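Local coordinates for murein peptide amidase A (Escherichia coli O157:H7, PDB 5HXD), which probably hydrolyses the gamma-D-glutamyl-diaminopimelate amide bond of murein tripeptide, as a homodimeric zinc enzyme of the M14 carboxypeptidase family, at residues A[4-7]-A[8-11]; A[216-219]-A[220-224]. All coordinates share one frame; numbering follows the deposited sequence.

Contact 1. Residues A[4-7]-A[8-11]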
# COMPACT_ATOMS: atom_id res chain seq x y z
N THR A 4 -7.81 9.75 22.57
CA THR A 4 -7.87 8.71 21.52
C THR A 4 -9.10 7.81 21.61
O THR A 4 -9.50 7.40 22.70
CB THR A 4 -6.64 7.79 21.56
OG1 THR A 4 -6.79 6.82 22.62
CG2 THR A 4 -5.35 8.58 21.76
N ARG A 5 -9.68 7.48 20.46
CA ARG A 5 -10.70 6.43 20.37
C ARG A 5 -10.17 5.11 20.96
O ARG A 5 -8.99 4.79 20.83
CB ARG A 5 -11.13 6.21 18.91
CG ARG A 5 -11.86 7.36 18.27
CD ARG A 5 -12.74 6.88 17.10
NE ARG A 5 -11.96 6.28 16.02
CZ ARG A 5 -12.48 5.68 14.95
NH1 ARG A 5 -13.79 5.56 14.80
NH2 ARG A 5 -11.68 5.18 14.02
N PRO A 6 -11.06 4.33 21.61
CA PRO A 6 -10.68 3.01 22.14
C PRO A 6 -10.14 2.09 21.05
O PRO A 6 -10.72 2.03 19.95
CB PRO A 6 -12.00 2.46 22.71
CG PRO A 6 -12.84 3.65 22.95
CD PRO A 6 -12.46 4.67 21.90
N ARG A 7 -9.05 1.37 21.34
CA ARG A 7 -8.38 0.50 20.38
C ARG A 7 -9.36 -0.45 19.69
O ARG A 7 -9.17 -0.79 18.52
CB ARG A 7 -7.28 -0.31 21.07
CG ARG A 7 -6.24 -0.91 20.13
CD ARG A 7 -5.11 -1.56 20.92
NE ARG A 7 -5.58 -2.71 21.71
CZ ARG A 7 -4.85 -3.33 22.63
NH1 ARG A 7 -3.62 -2.92 22.90
NH2 ARG A 7 -5.36 -4.36 23.30
N ALA A 8 -10.41 -0.84 20.40
CA ALA A 8 -11.37 -1.81 19.89
C ALA A 8 -12.22 -1.31 18.72
O ALA A 8 -12.81 -2.11 18.01
CB ALA A 8 -12.28 -2.26 21.02
N GLU A 9 -12.29 0.00 18.51
CA GLU A 9 -13.14 0.53 17.44
C GLU A 9 -12.38 1.29 16.35
O GLU A 9 -12.99 1.96 15.51
CB GLU A 9 -14.24 1.41 18.02
CG GLU A 9 -13.75 2.58 18.88
CD GLU A 9 -14.89 3.39 19.49
OE1 GLU A 9 -15.65 4.04 18.74
OE2 GLU A 9 -15.04 3.36 20.73
N ARG A 10 -11.06 1.15 16.34
CA ARG A 10 -10.24 1.82 15.33
C ARG A 10 -10.21 1.05 13.99
O ARG A 10 -9.31 1.24 13.17
CB ARG A 10 -8.82 2.02 15.88
CG ARG A 10 -8.74 2.88 17.16
CD ARG A 10 -7.32 2.85 17.71
NE ARG A 10 -7.12 3.65 18.92
CZ ARG A 10 -6.01 3.61 19.64
NH1 ARG A 10 -5.02 2.80 19.28
NH2 ARG A 10 -5.87 4.35 20.73
N GLY A 11 -11.19 0.19 13.76
CA GLY A 11 -11.25 -0.56 12.52
C GLY A 11 -11.89 0.20 11.37
O GLY A 11 -11.65 -0.10 10.19

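Contact 2. Residues A[216-219]-A[220-224]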
# COMPACT_ATOMS: atom_id res chain seq x y z
N SER A 216 5.00 -1.26 8.30
CA SER A 216 3.71 -0.73 8.74
C SER A 216 3.31 -1.23 10.14
O SER A 216 2.39 -0.69 10.76
CB SER A 216 2.60 -1.10 7.75
OG SER A 216 3.06 -1.05 6.41
N ASP A 217 3.99 -2.26 10.63
CA ASP A 217 3.64 -2.86 11.92
C ASP A 217 4.32 -2.13 13.08
O ASP A 217 3.71 -1.94 14.14
CB ASP A 217 4.01 -4.34 11.92
CG ASP A 217 3.70 -5.01 13.25
OD1 ASP A 217 2.51 -5.35 13.49
OD2 ASP A 217 4.64 -5.19 14.04
N GLU A 218 5.57 -1.72 12.86
CA GLU A 218 6.32 -0.96 13.86
C GLU A 218 6.05 0.56 13.78
O GLU A 218 6.14 1.28 14.79
CB GLU A 218 7.83 -1.23 13.70
CG GLU A 218 8.69 -0.58 14.80
CD GLU A 218 10.16 -0.47 14.43
OE1 GLU A 218 10.58 -1.10 13.44
OE2 GLU A 218 10.89 0.28 15.12
N ALA A 219 5.73 1.05 12.59
CA ALA A 219 5.40 2.46 12.41
C ALA A 219 4.03 2.75 13.03
O ALA A 219 3.79 3.85 13.55
CB ALA A 219 5.43 2.84 10.93
N SER A 220 3.15 1.75 13.00
CA SER A 220 1.85 1.86 13.66
C SER A 220 2.00 1.82 15.19
O SER A 220 1.05 2.10 15.92
CB SER A 220 0.93 0.75 13.18
OG SER A 220 -0.39 0.97 13.64
N GLU A 221 3.20 1.46 15.65
CA GLU A 221 3.62 1.49 17.06
C GLU A 221 4.48 2.73 17.36
O GLU A 221 4.11 3.59 18.15
CB GLU A 221 4.40 0.18 17.38
CG GLU A 221 5.48 0.20 18.49
CD GLU A 221 5.04 0.79 19.84
OE1 GLU A 221 3.83 0.78 20.14
OE2 GLU A 221 5.93 1.28 20.59
N LYS A 222 5.62 2.83 16.68
CA LYS A 222 6.65 3.82 16.98
C LYS A 222 6.28 5.29 16.67
O LYS A 222 6.74 6.20 17.36
CB LYS A 222 7.92 3.45 16.21
CG LYS A 222 9.13 4.27 16.48
CD LYS A 222 10.18 3.98 15.41
CE LYS A 222 11.54 4.55 15.77
NZ LYS A 222 12.04 3.94 17.03
N TYR A 223 5.44 5.51 15.65
CA TYR A 223 5.20 6.86 15.11
C TYR A 223 3.75 7.33 15.25
O TYR A 223 3.38 8.40 14.76
CB TYR A 223 5.60 6.92 13.63
CG TYR A 223 7.09 6.92 13.41
CD1 TYR A 223 7.93 7.44 14.37
CD2 TYR A 223 7.65 6.41 12.26
CE1 TYR A 223 9.29 7.45 14.19
CE2 TYR A 223 9.01 6.41 12.07
CZ TYR A 223 9.83 6.93 13.04
OH TYR A 223 11.19 6.95 12.87
N LEU A 224 2.93 6.51 15.91
CA LEU A 224 1.50 6.78 15.99
C LEU A 224 1.27 7.96 16.91
O LEU A 224 0.33 8.72 16.71
CB LEU A 224 0.74 5.55 16.48
CG LEU A 224 -0.79 5.62 16.56
CD1 LEU A 224 -1.36 6.35 15.37
CD2 LEU A 224 -1.40 4.22 16.66

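Contact 1. Residues A[4-7]-A[8-11]
Arg10 reaches back to Arg5 and Thr4, its side chain lying across the turn that residues 6-10 make. CB lies beside Arg7 O, and CG packs against Pro6 O at 3.5 Å. With CG anti to its own carbonyl carbon (chi1 -60°) and the chain extended from CG to NE, CD and NE run past Arg7 CA. NE gives the main hydrogen bond, 2.9 Å to Arg5 O, reaching the oxygen from above its carbonyl plane. NH2 adds two weak bonds, one to the same Arg5 O and one, 3.2 Å long, to Thr4 OG1, which lies in plane at the guanidinium edge. Arg7 CA sits over one face, offset toward the rim; these contacts probably limit the turning of the group. NH1 has Arg7 CG as its neighbour.

Residues 6-9 form a type I beta turn, closed by Glu9 N, bonded nearly straight to Pro6 O (2.9 Å, 171°); a weak Arg10 N to Arg7 O bond follows it. Glu9 crosses Pro6 obliquely, its OE2 against CG and CD of the ring. Glu9 O stands over one face of the Arg5 guanidinium, whose NH2 bonds Arg64 O.

The turn belongs to the N-terminal loop before strand 18-22. Thr4 and Arg10 rest on Thr65 at the end of helix 53-65, while Arg7 pairs with Asp123 and Arg10 makes a cation-pi contact with Trp115, both of the second subunit.

Contact 2. Residues A[216-219]-A[220-224]
Helix 216-222, a short helix of the M14 peptidase domain, and the residues that follow it form this contact, in which successive turns are joined by backbone bonds and by side chains four residues apart. Tyr223 N bonds Ala219 O at 3.1 Å in the i to i+4 pattern of an alpha-helix. Lys222 N to Glu218 O is of the same kind but modelled too short for its length to carry weight. Ser220 N makes a weak i to i+4 bond to Ser216 O, and Glu221 N a weak i to i+3 one to Glu218 O.

On the outer side Glu218 and Lys222 lie side by side and point the same way, each with CG anti to the backbone N (chi1 -174° in both). Glu218 OE2 touches Lys222 CD at 3.8 Å; Lys222 NZ stays 4.3 Å from Glu218 OE2. Lys222 CD also lies over one face of the Tyr223 ring, 3.7 Å above its plane and offset toward the rim. On the inner side Ala219 CB meets Tyr223 CD2 obliquely at 4.4 Å, with Phe211 and Ile214 nearby, while Ser220 leans on Cys61 of helix 53-65.

The opposite charges lie beyond salt-bridge distance, and the turns are probably joined mainly through the backbone, by bonds that are partly weak.

In the fold
Contact 1 is a surface turn and contact 2 a partly buried helix, yet both lean on helix 53-65: residues 4-11 meet its C-terminal end, and residues 216-224 pack along it from Val57 to Ala62. Their centres are 15 Å apart, and the two do not touch. Each also faces the second subunit, where Trp115 is a shared neighbour, meeting Arg10 by a cation-pi contact and Leu224 by packing. The chemistry follows the setting. Contact 1 adds an arginine side chain's bonds to a carbonyl and a hydroxyl to its main-chain turn, whereas contact 2's bonds are all main-chain, with small and aromatic side chains inward and charged ones outward.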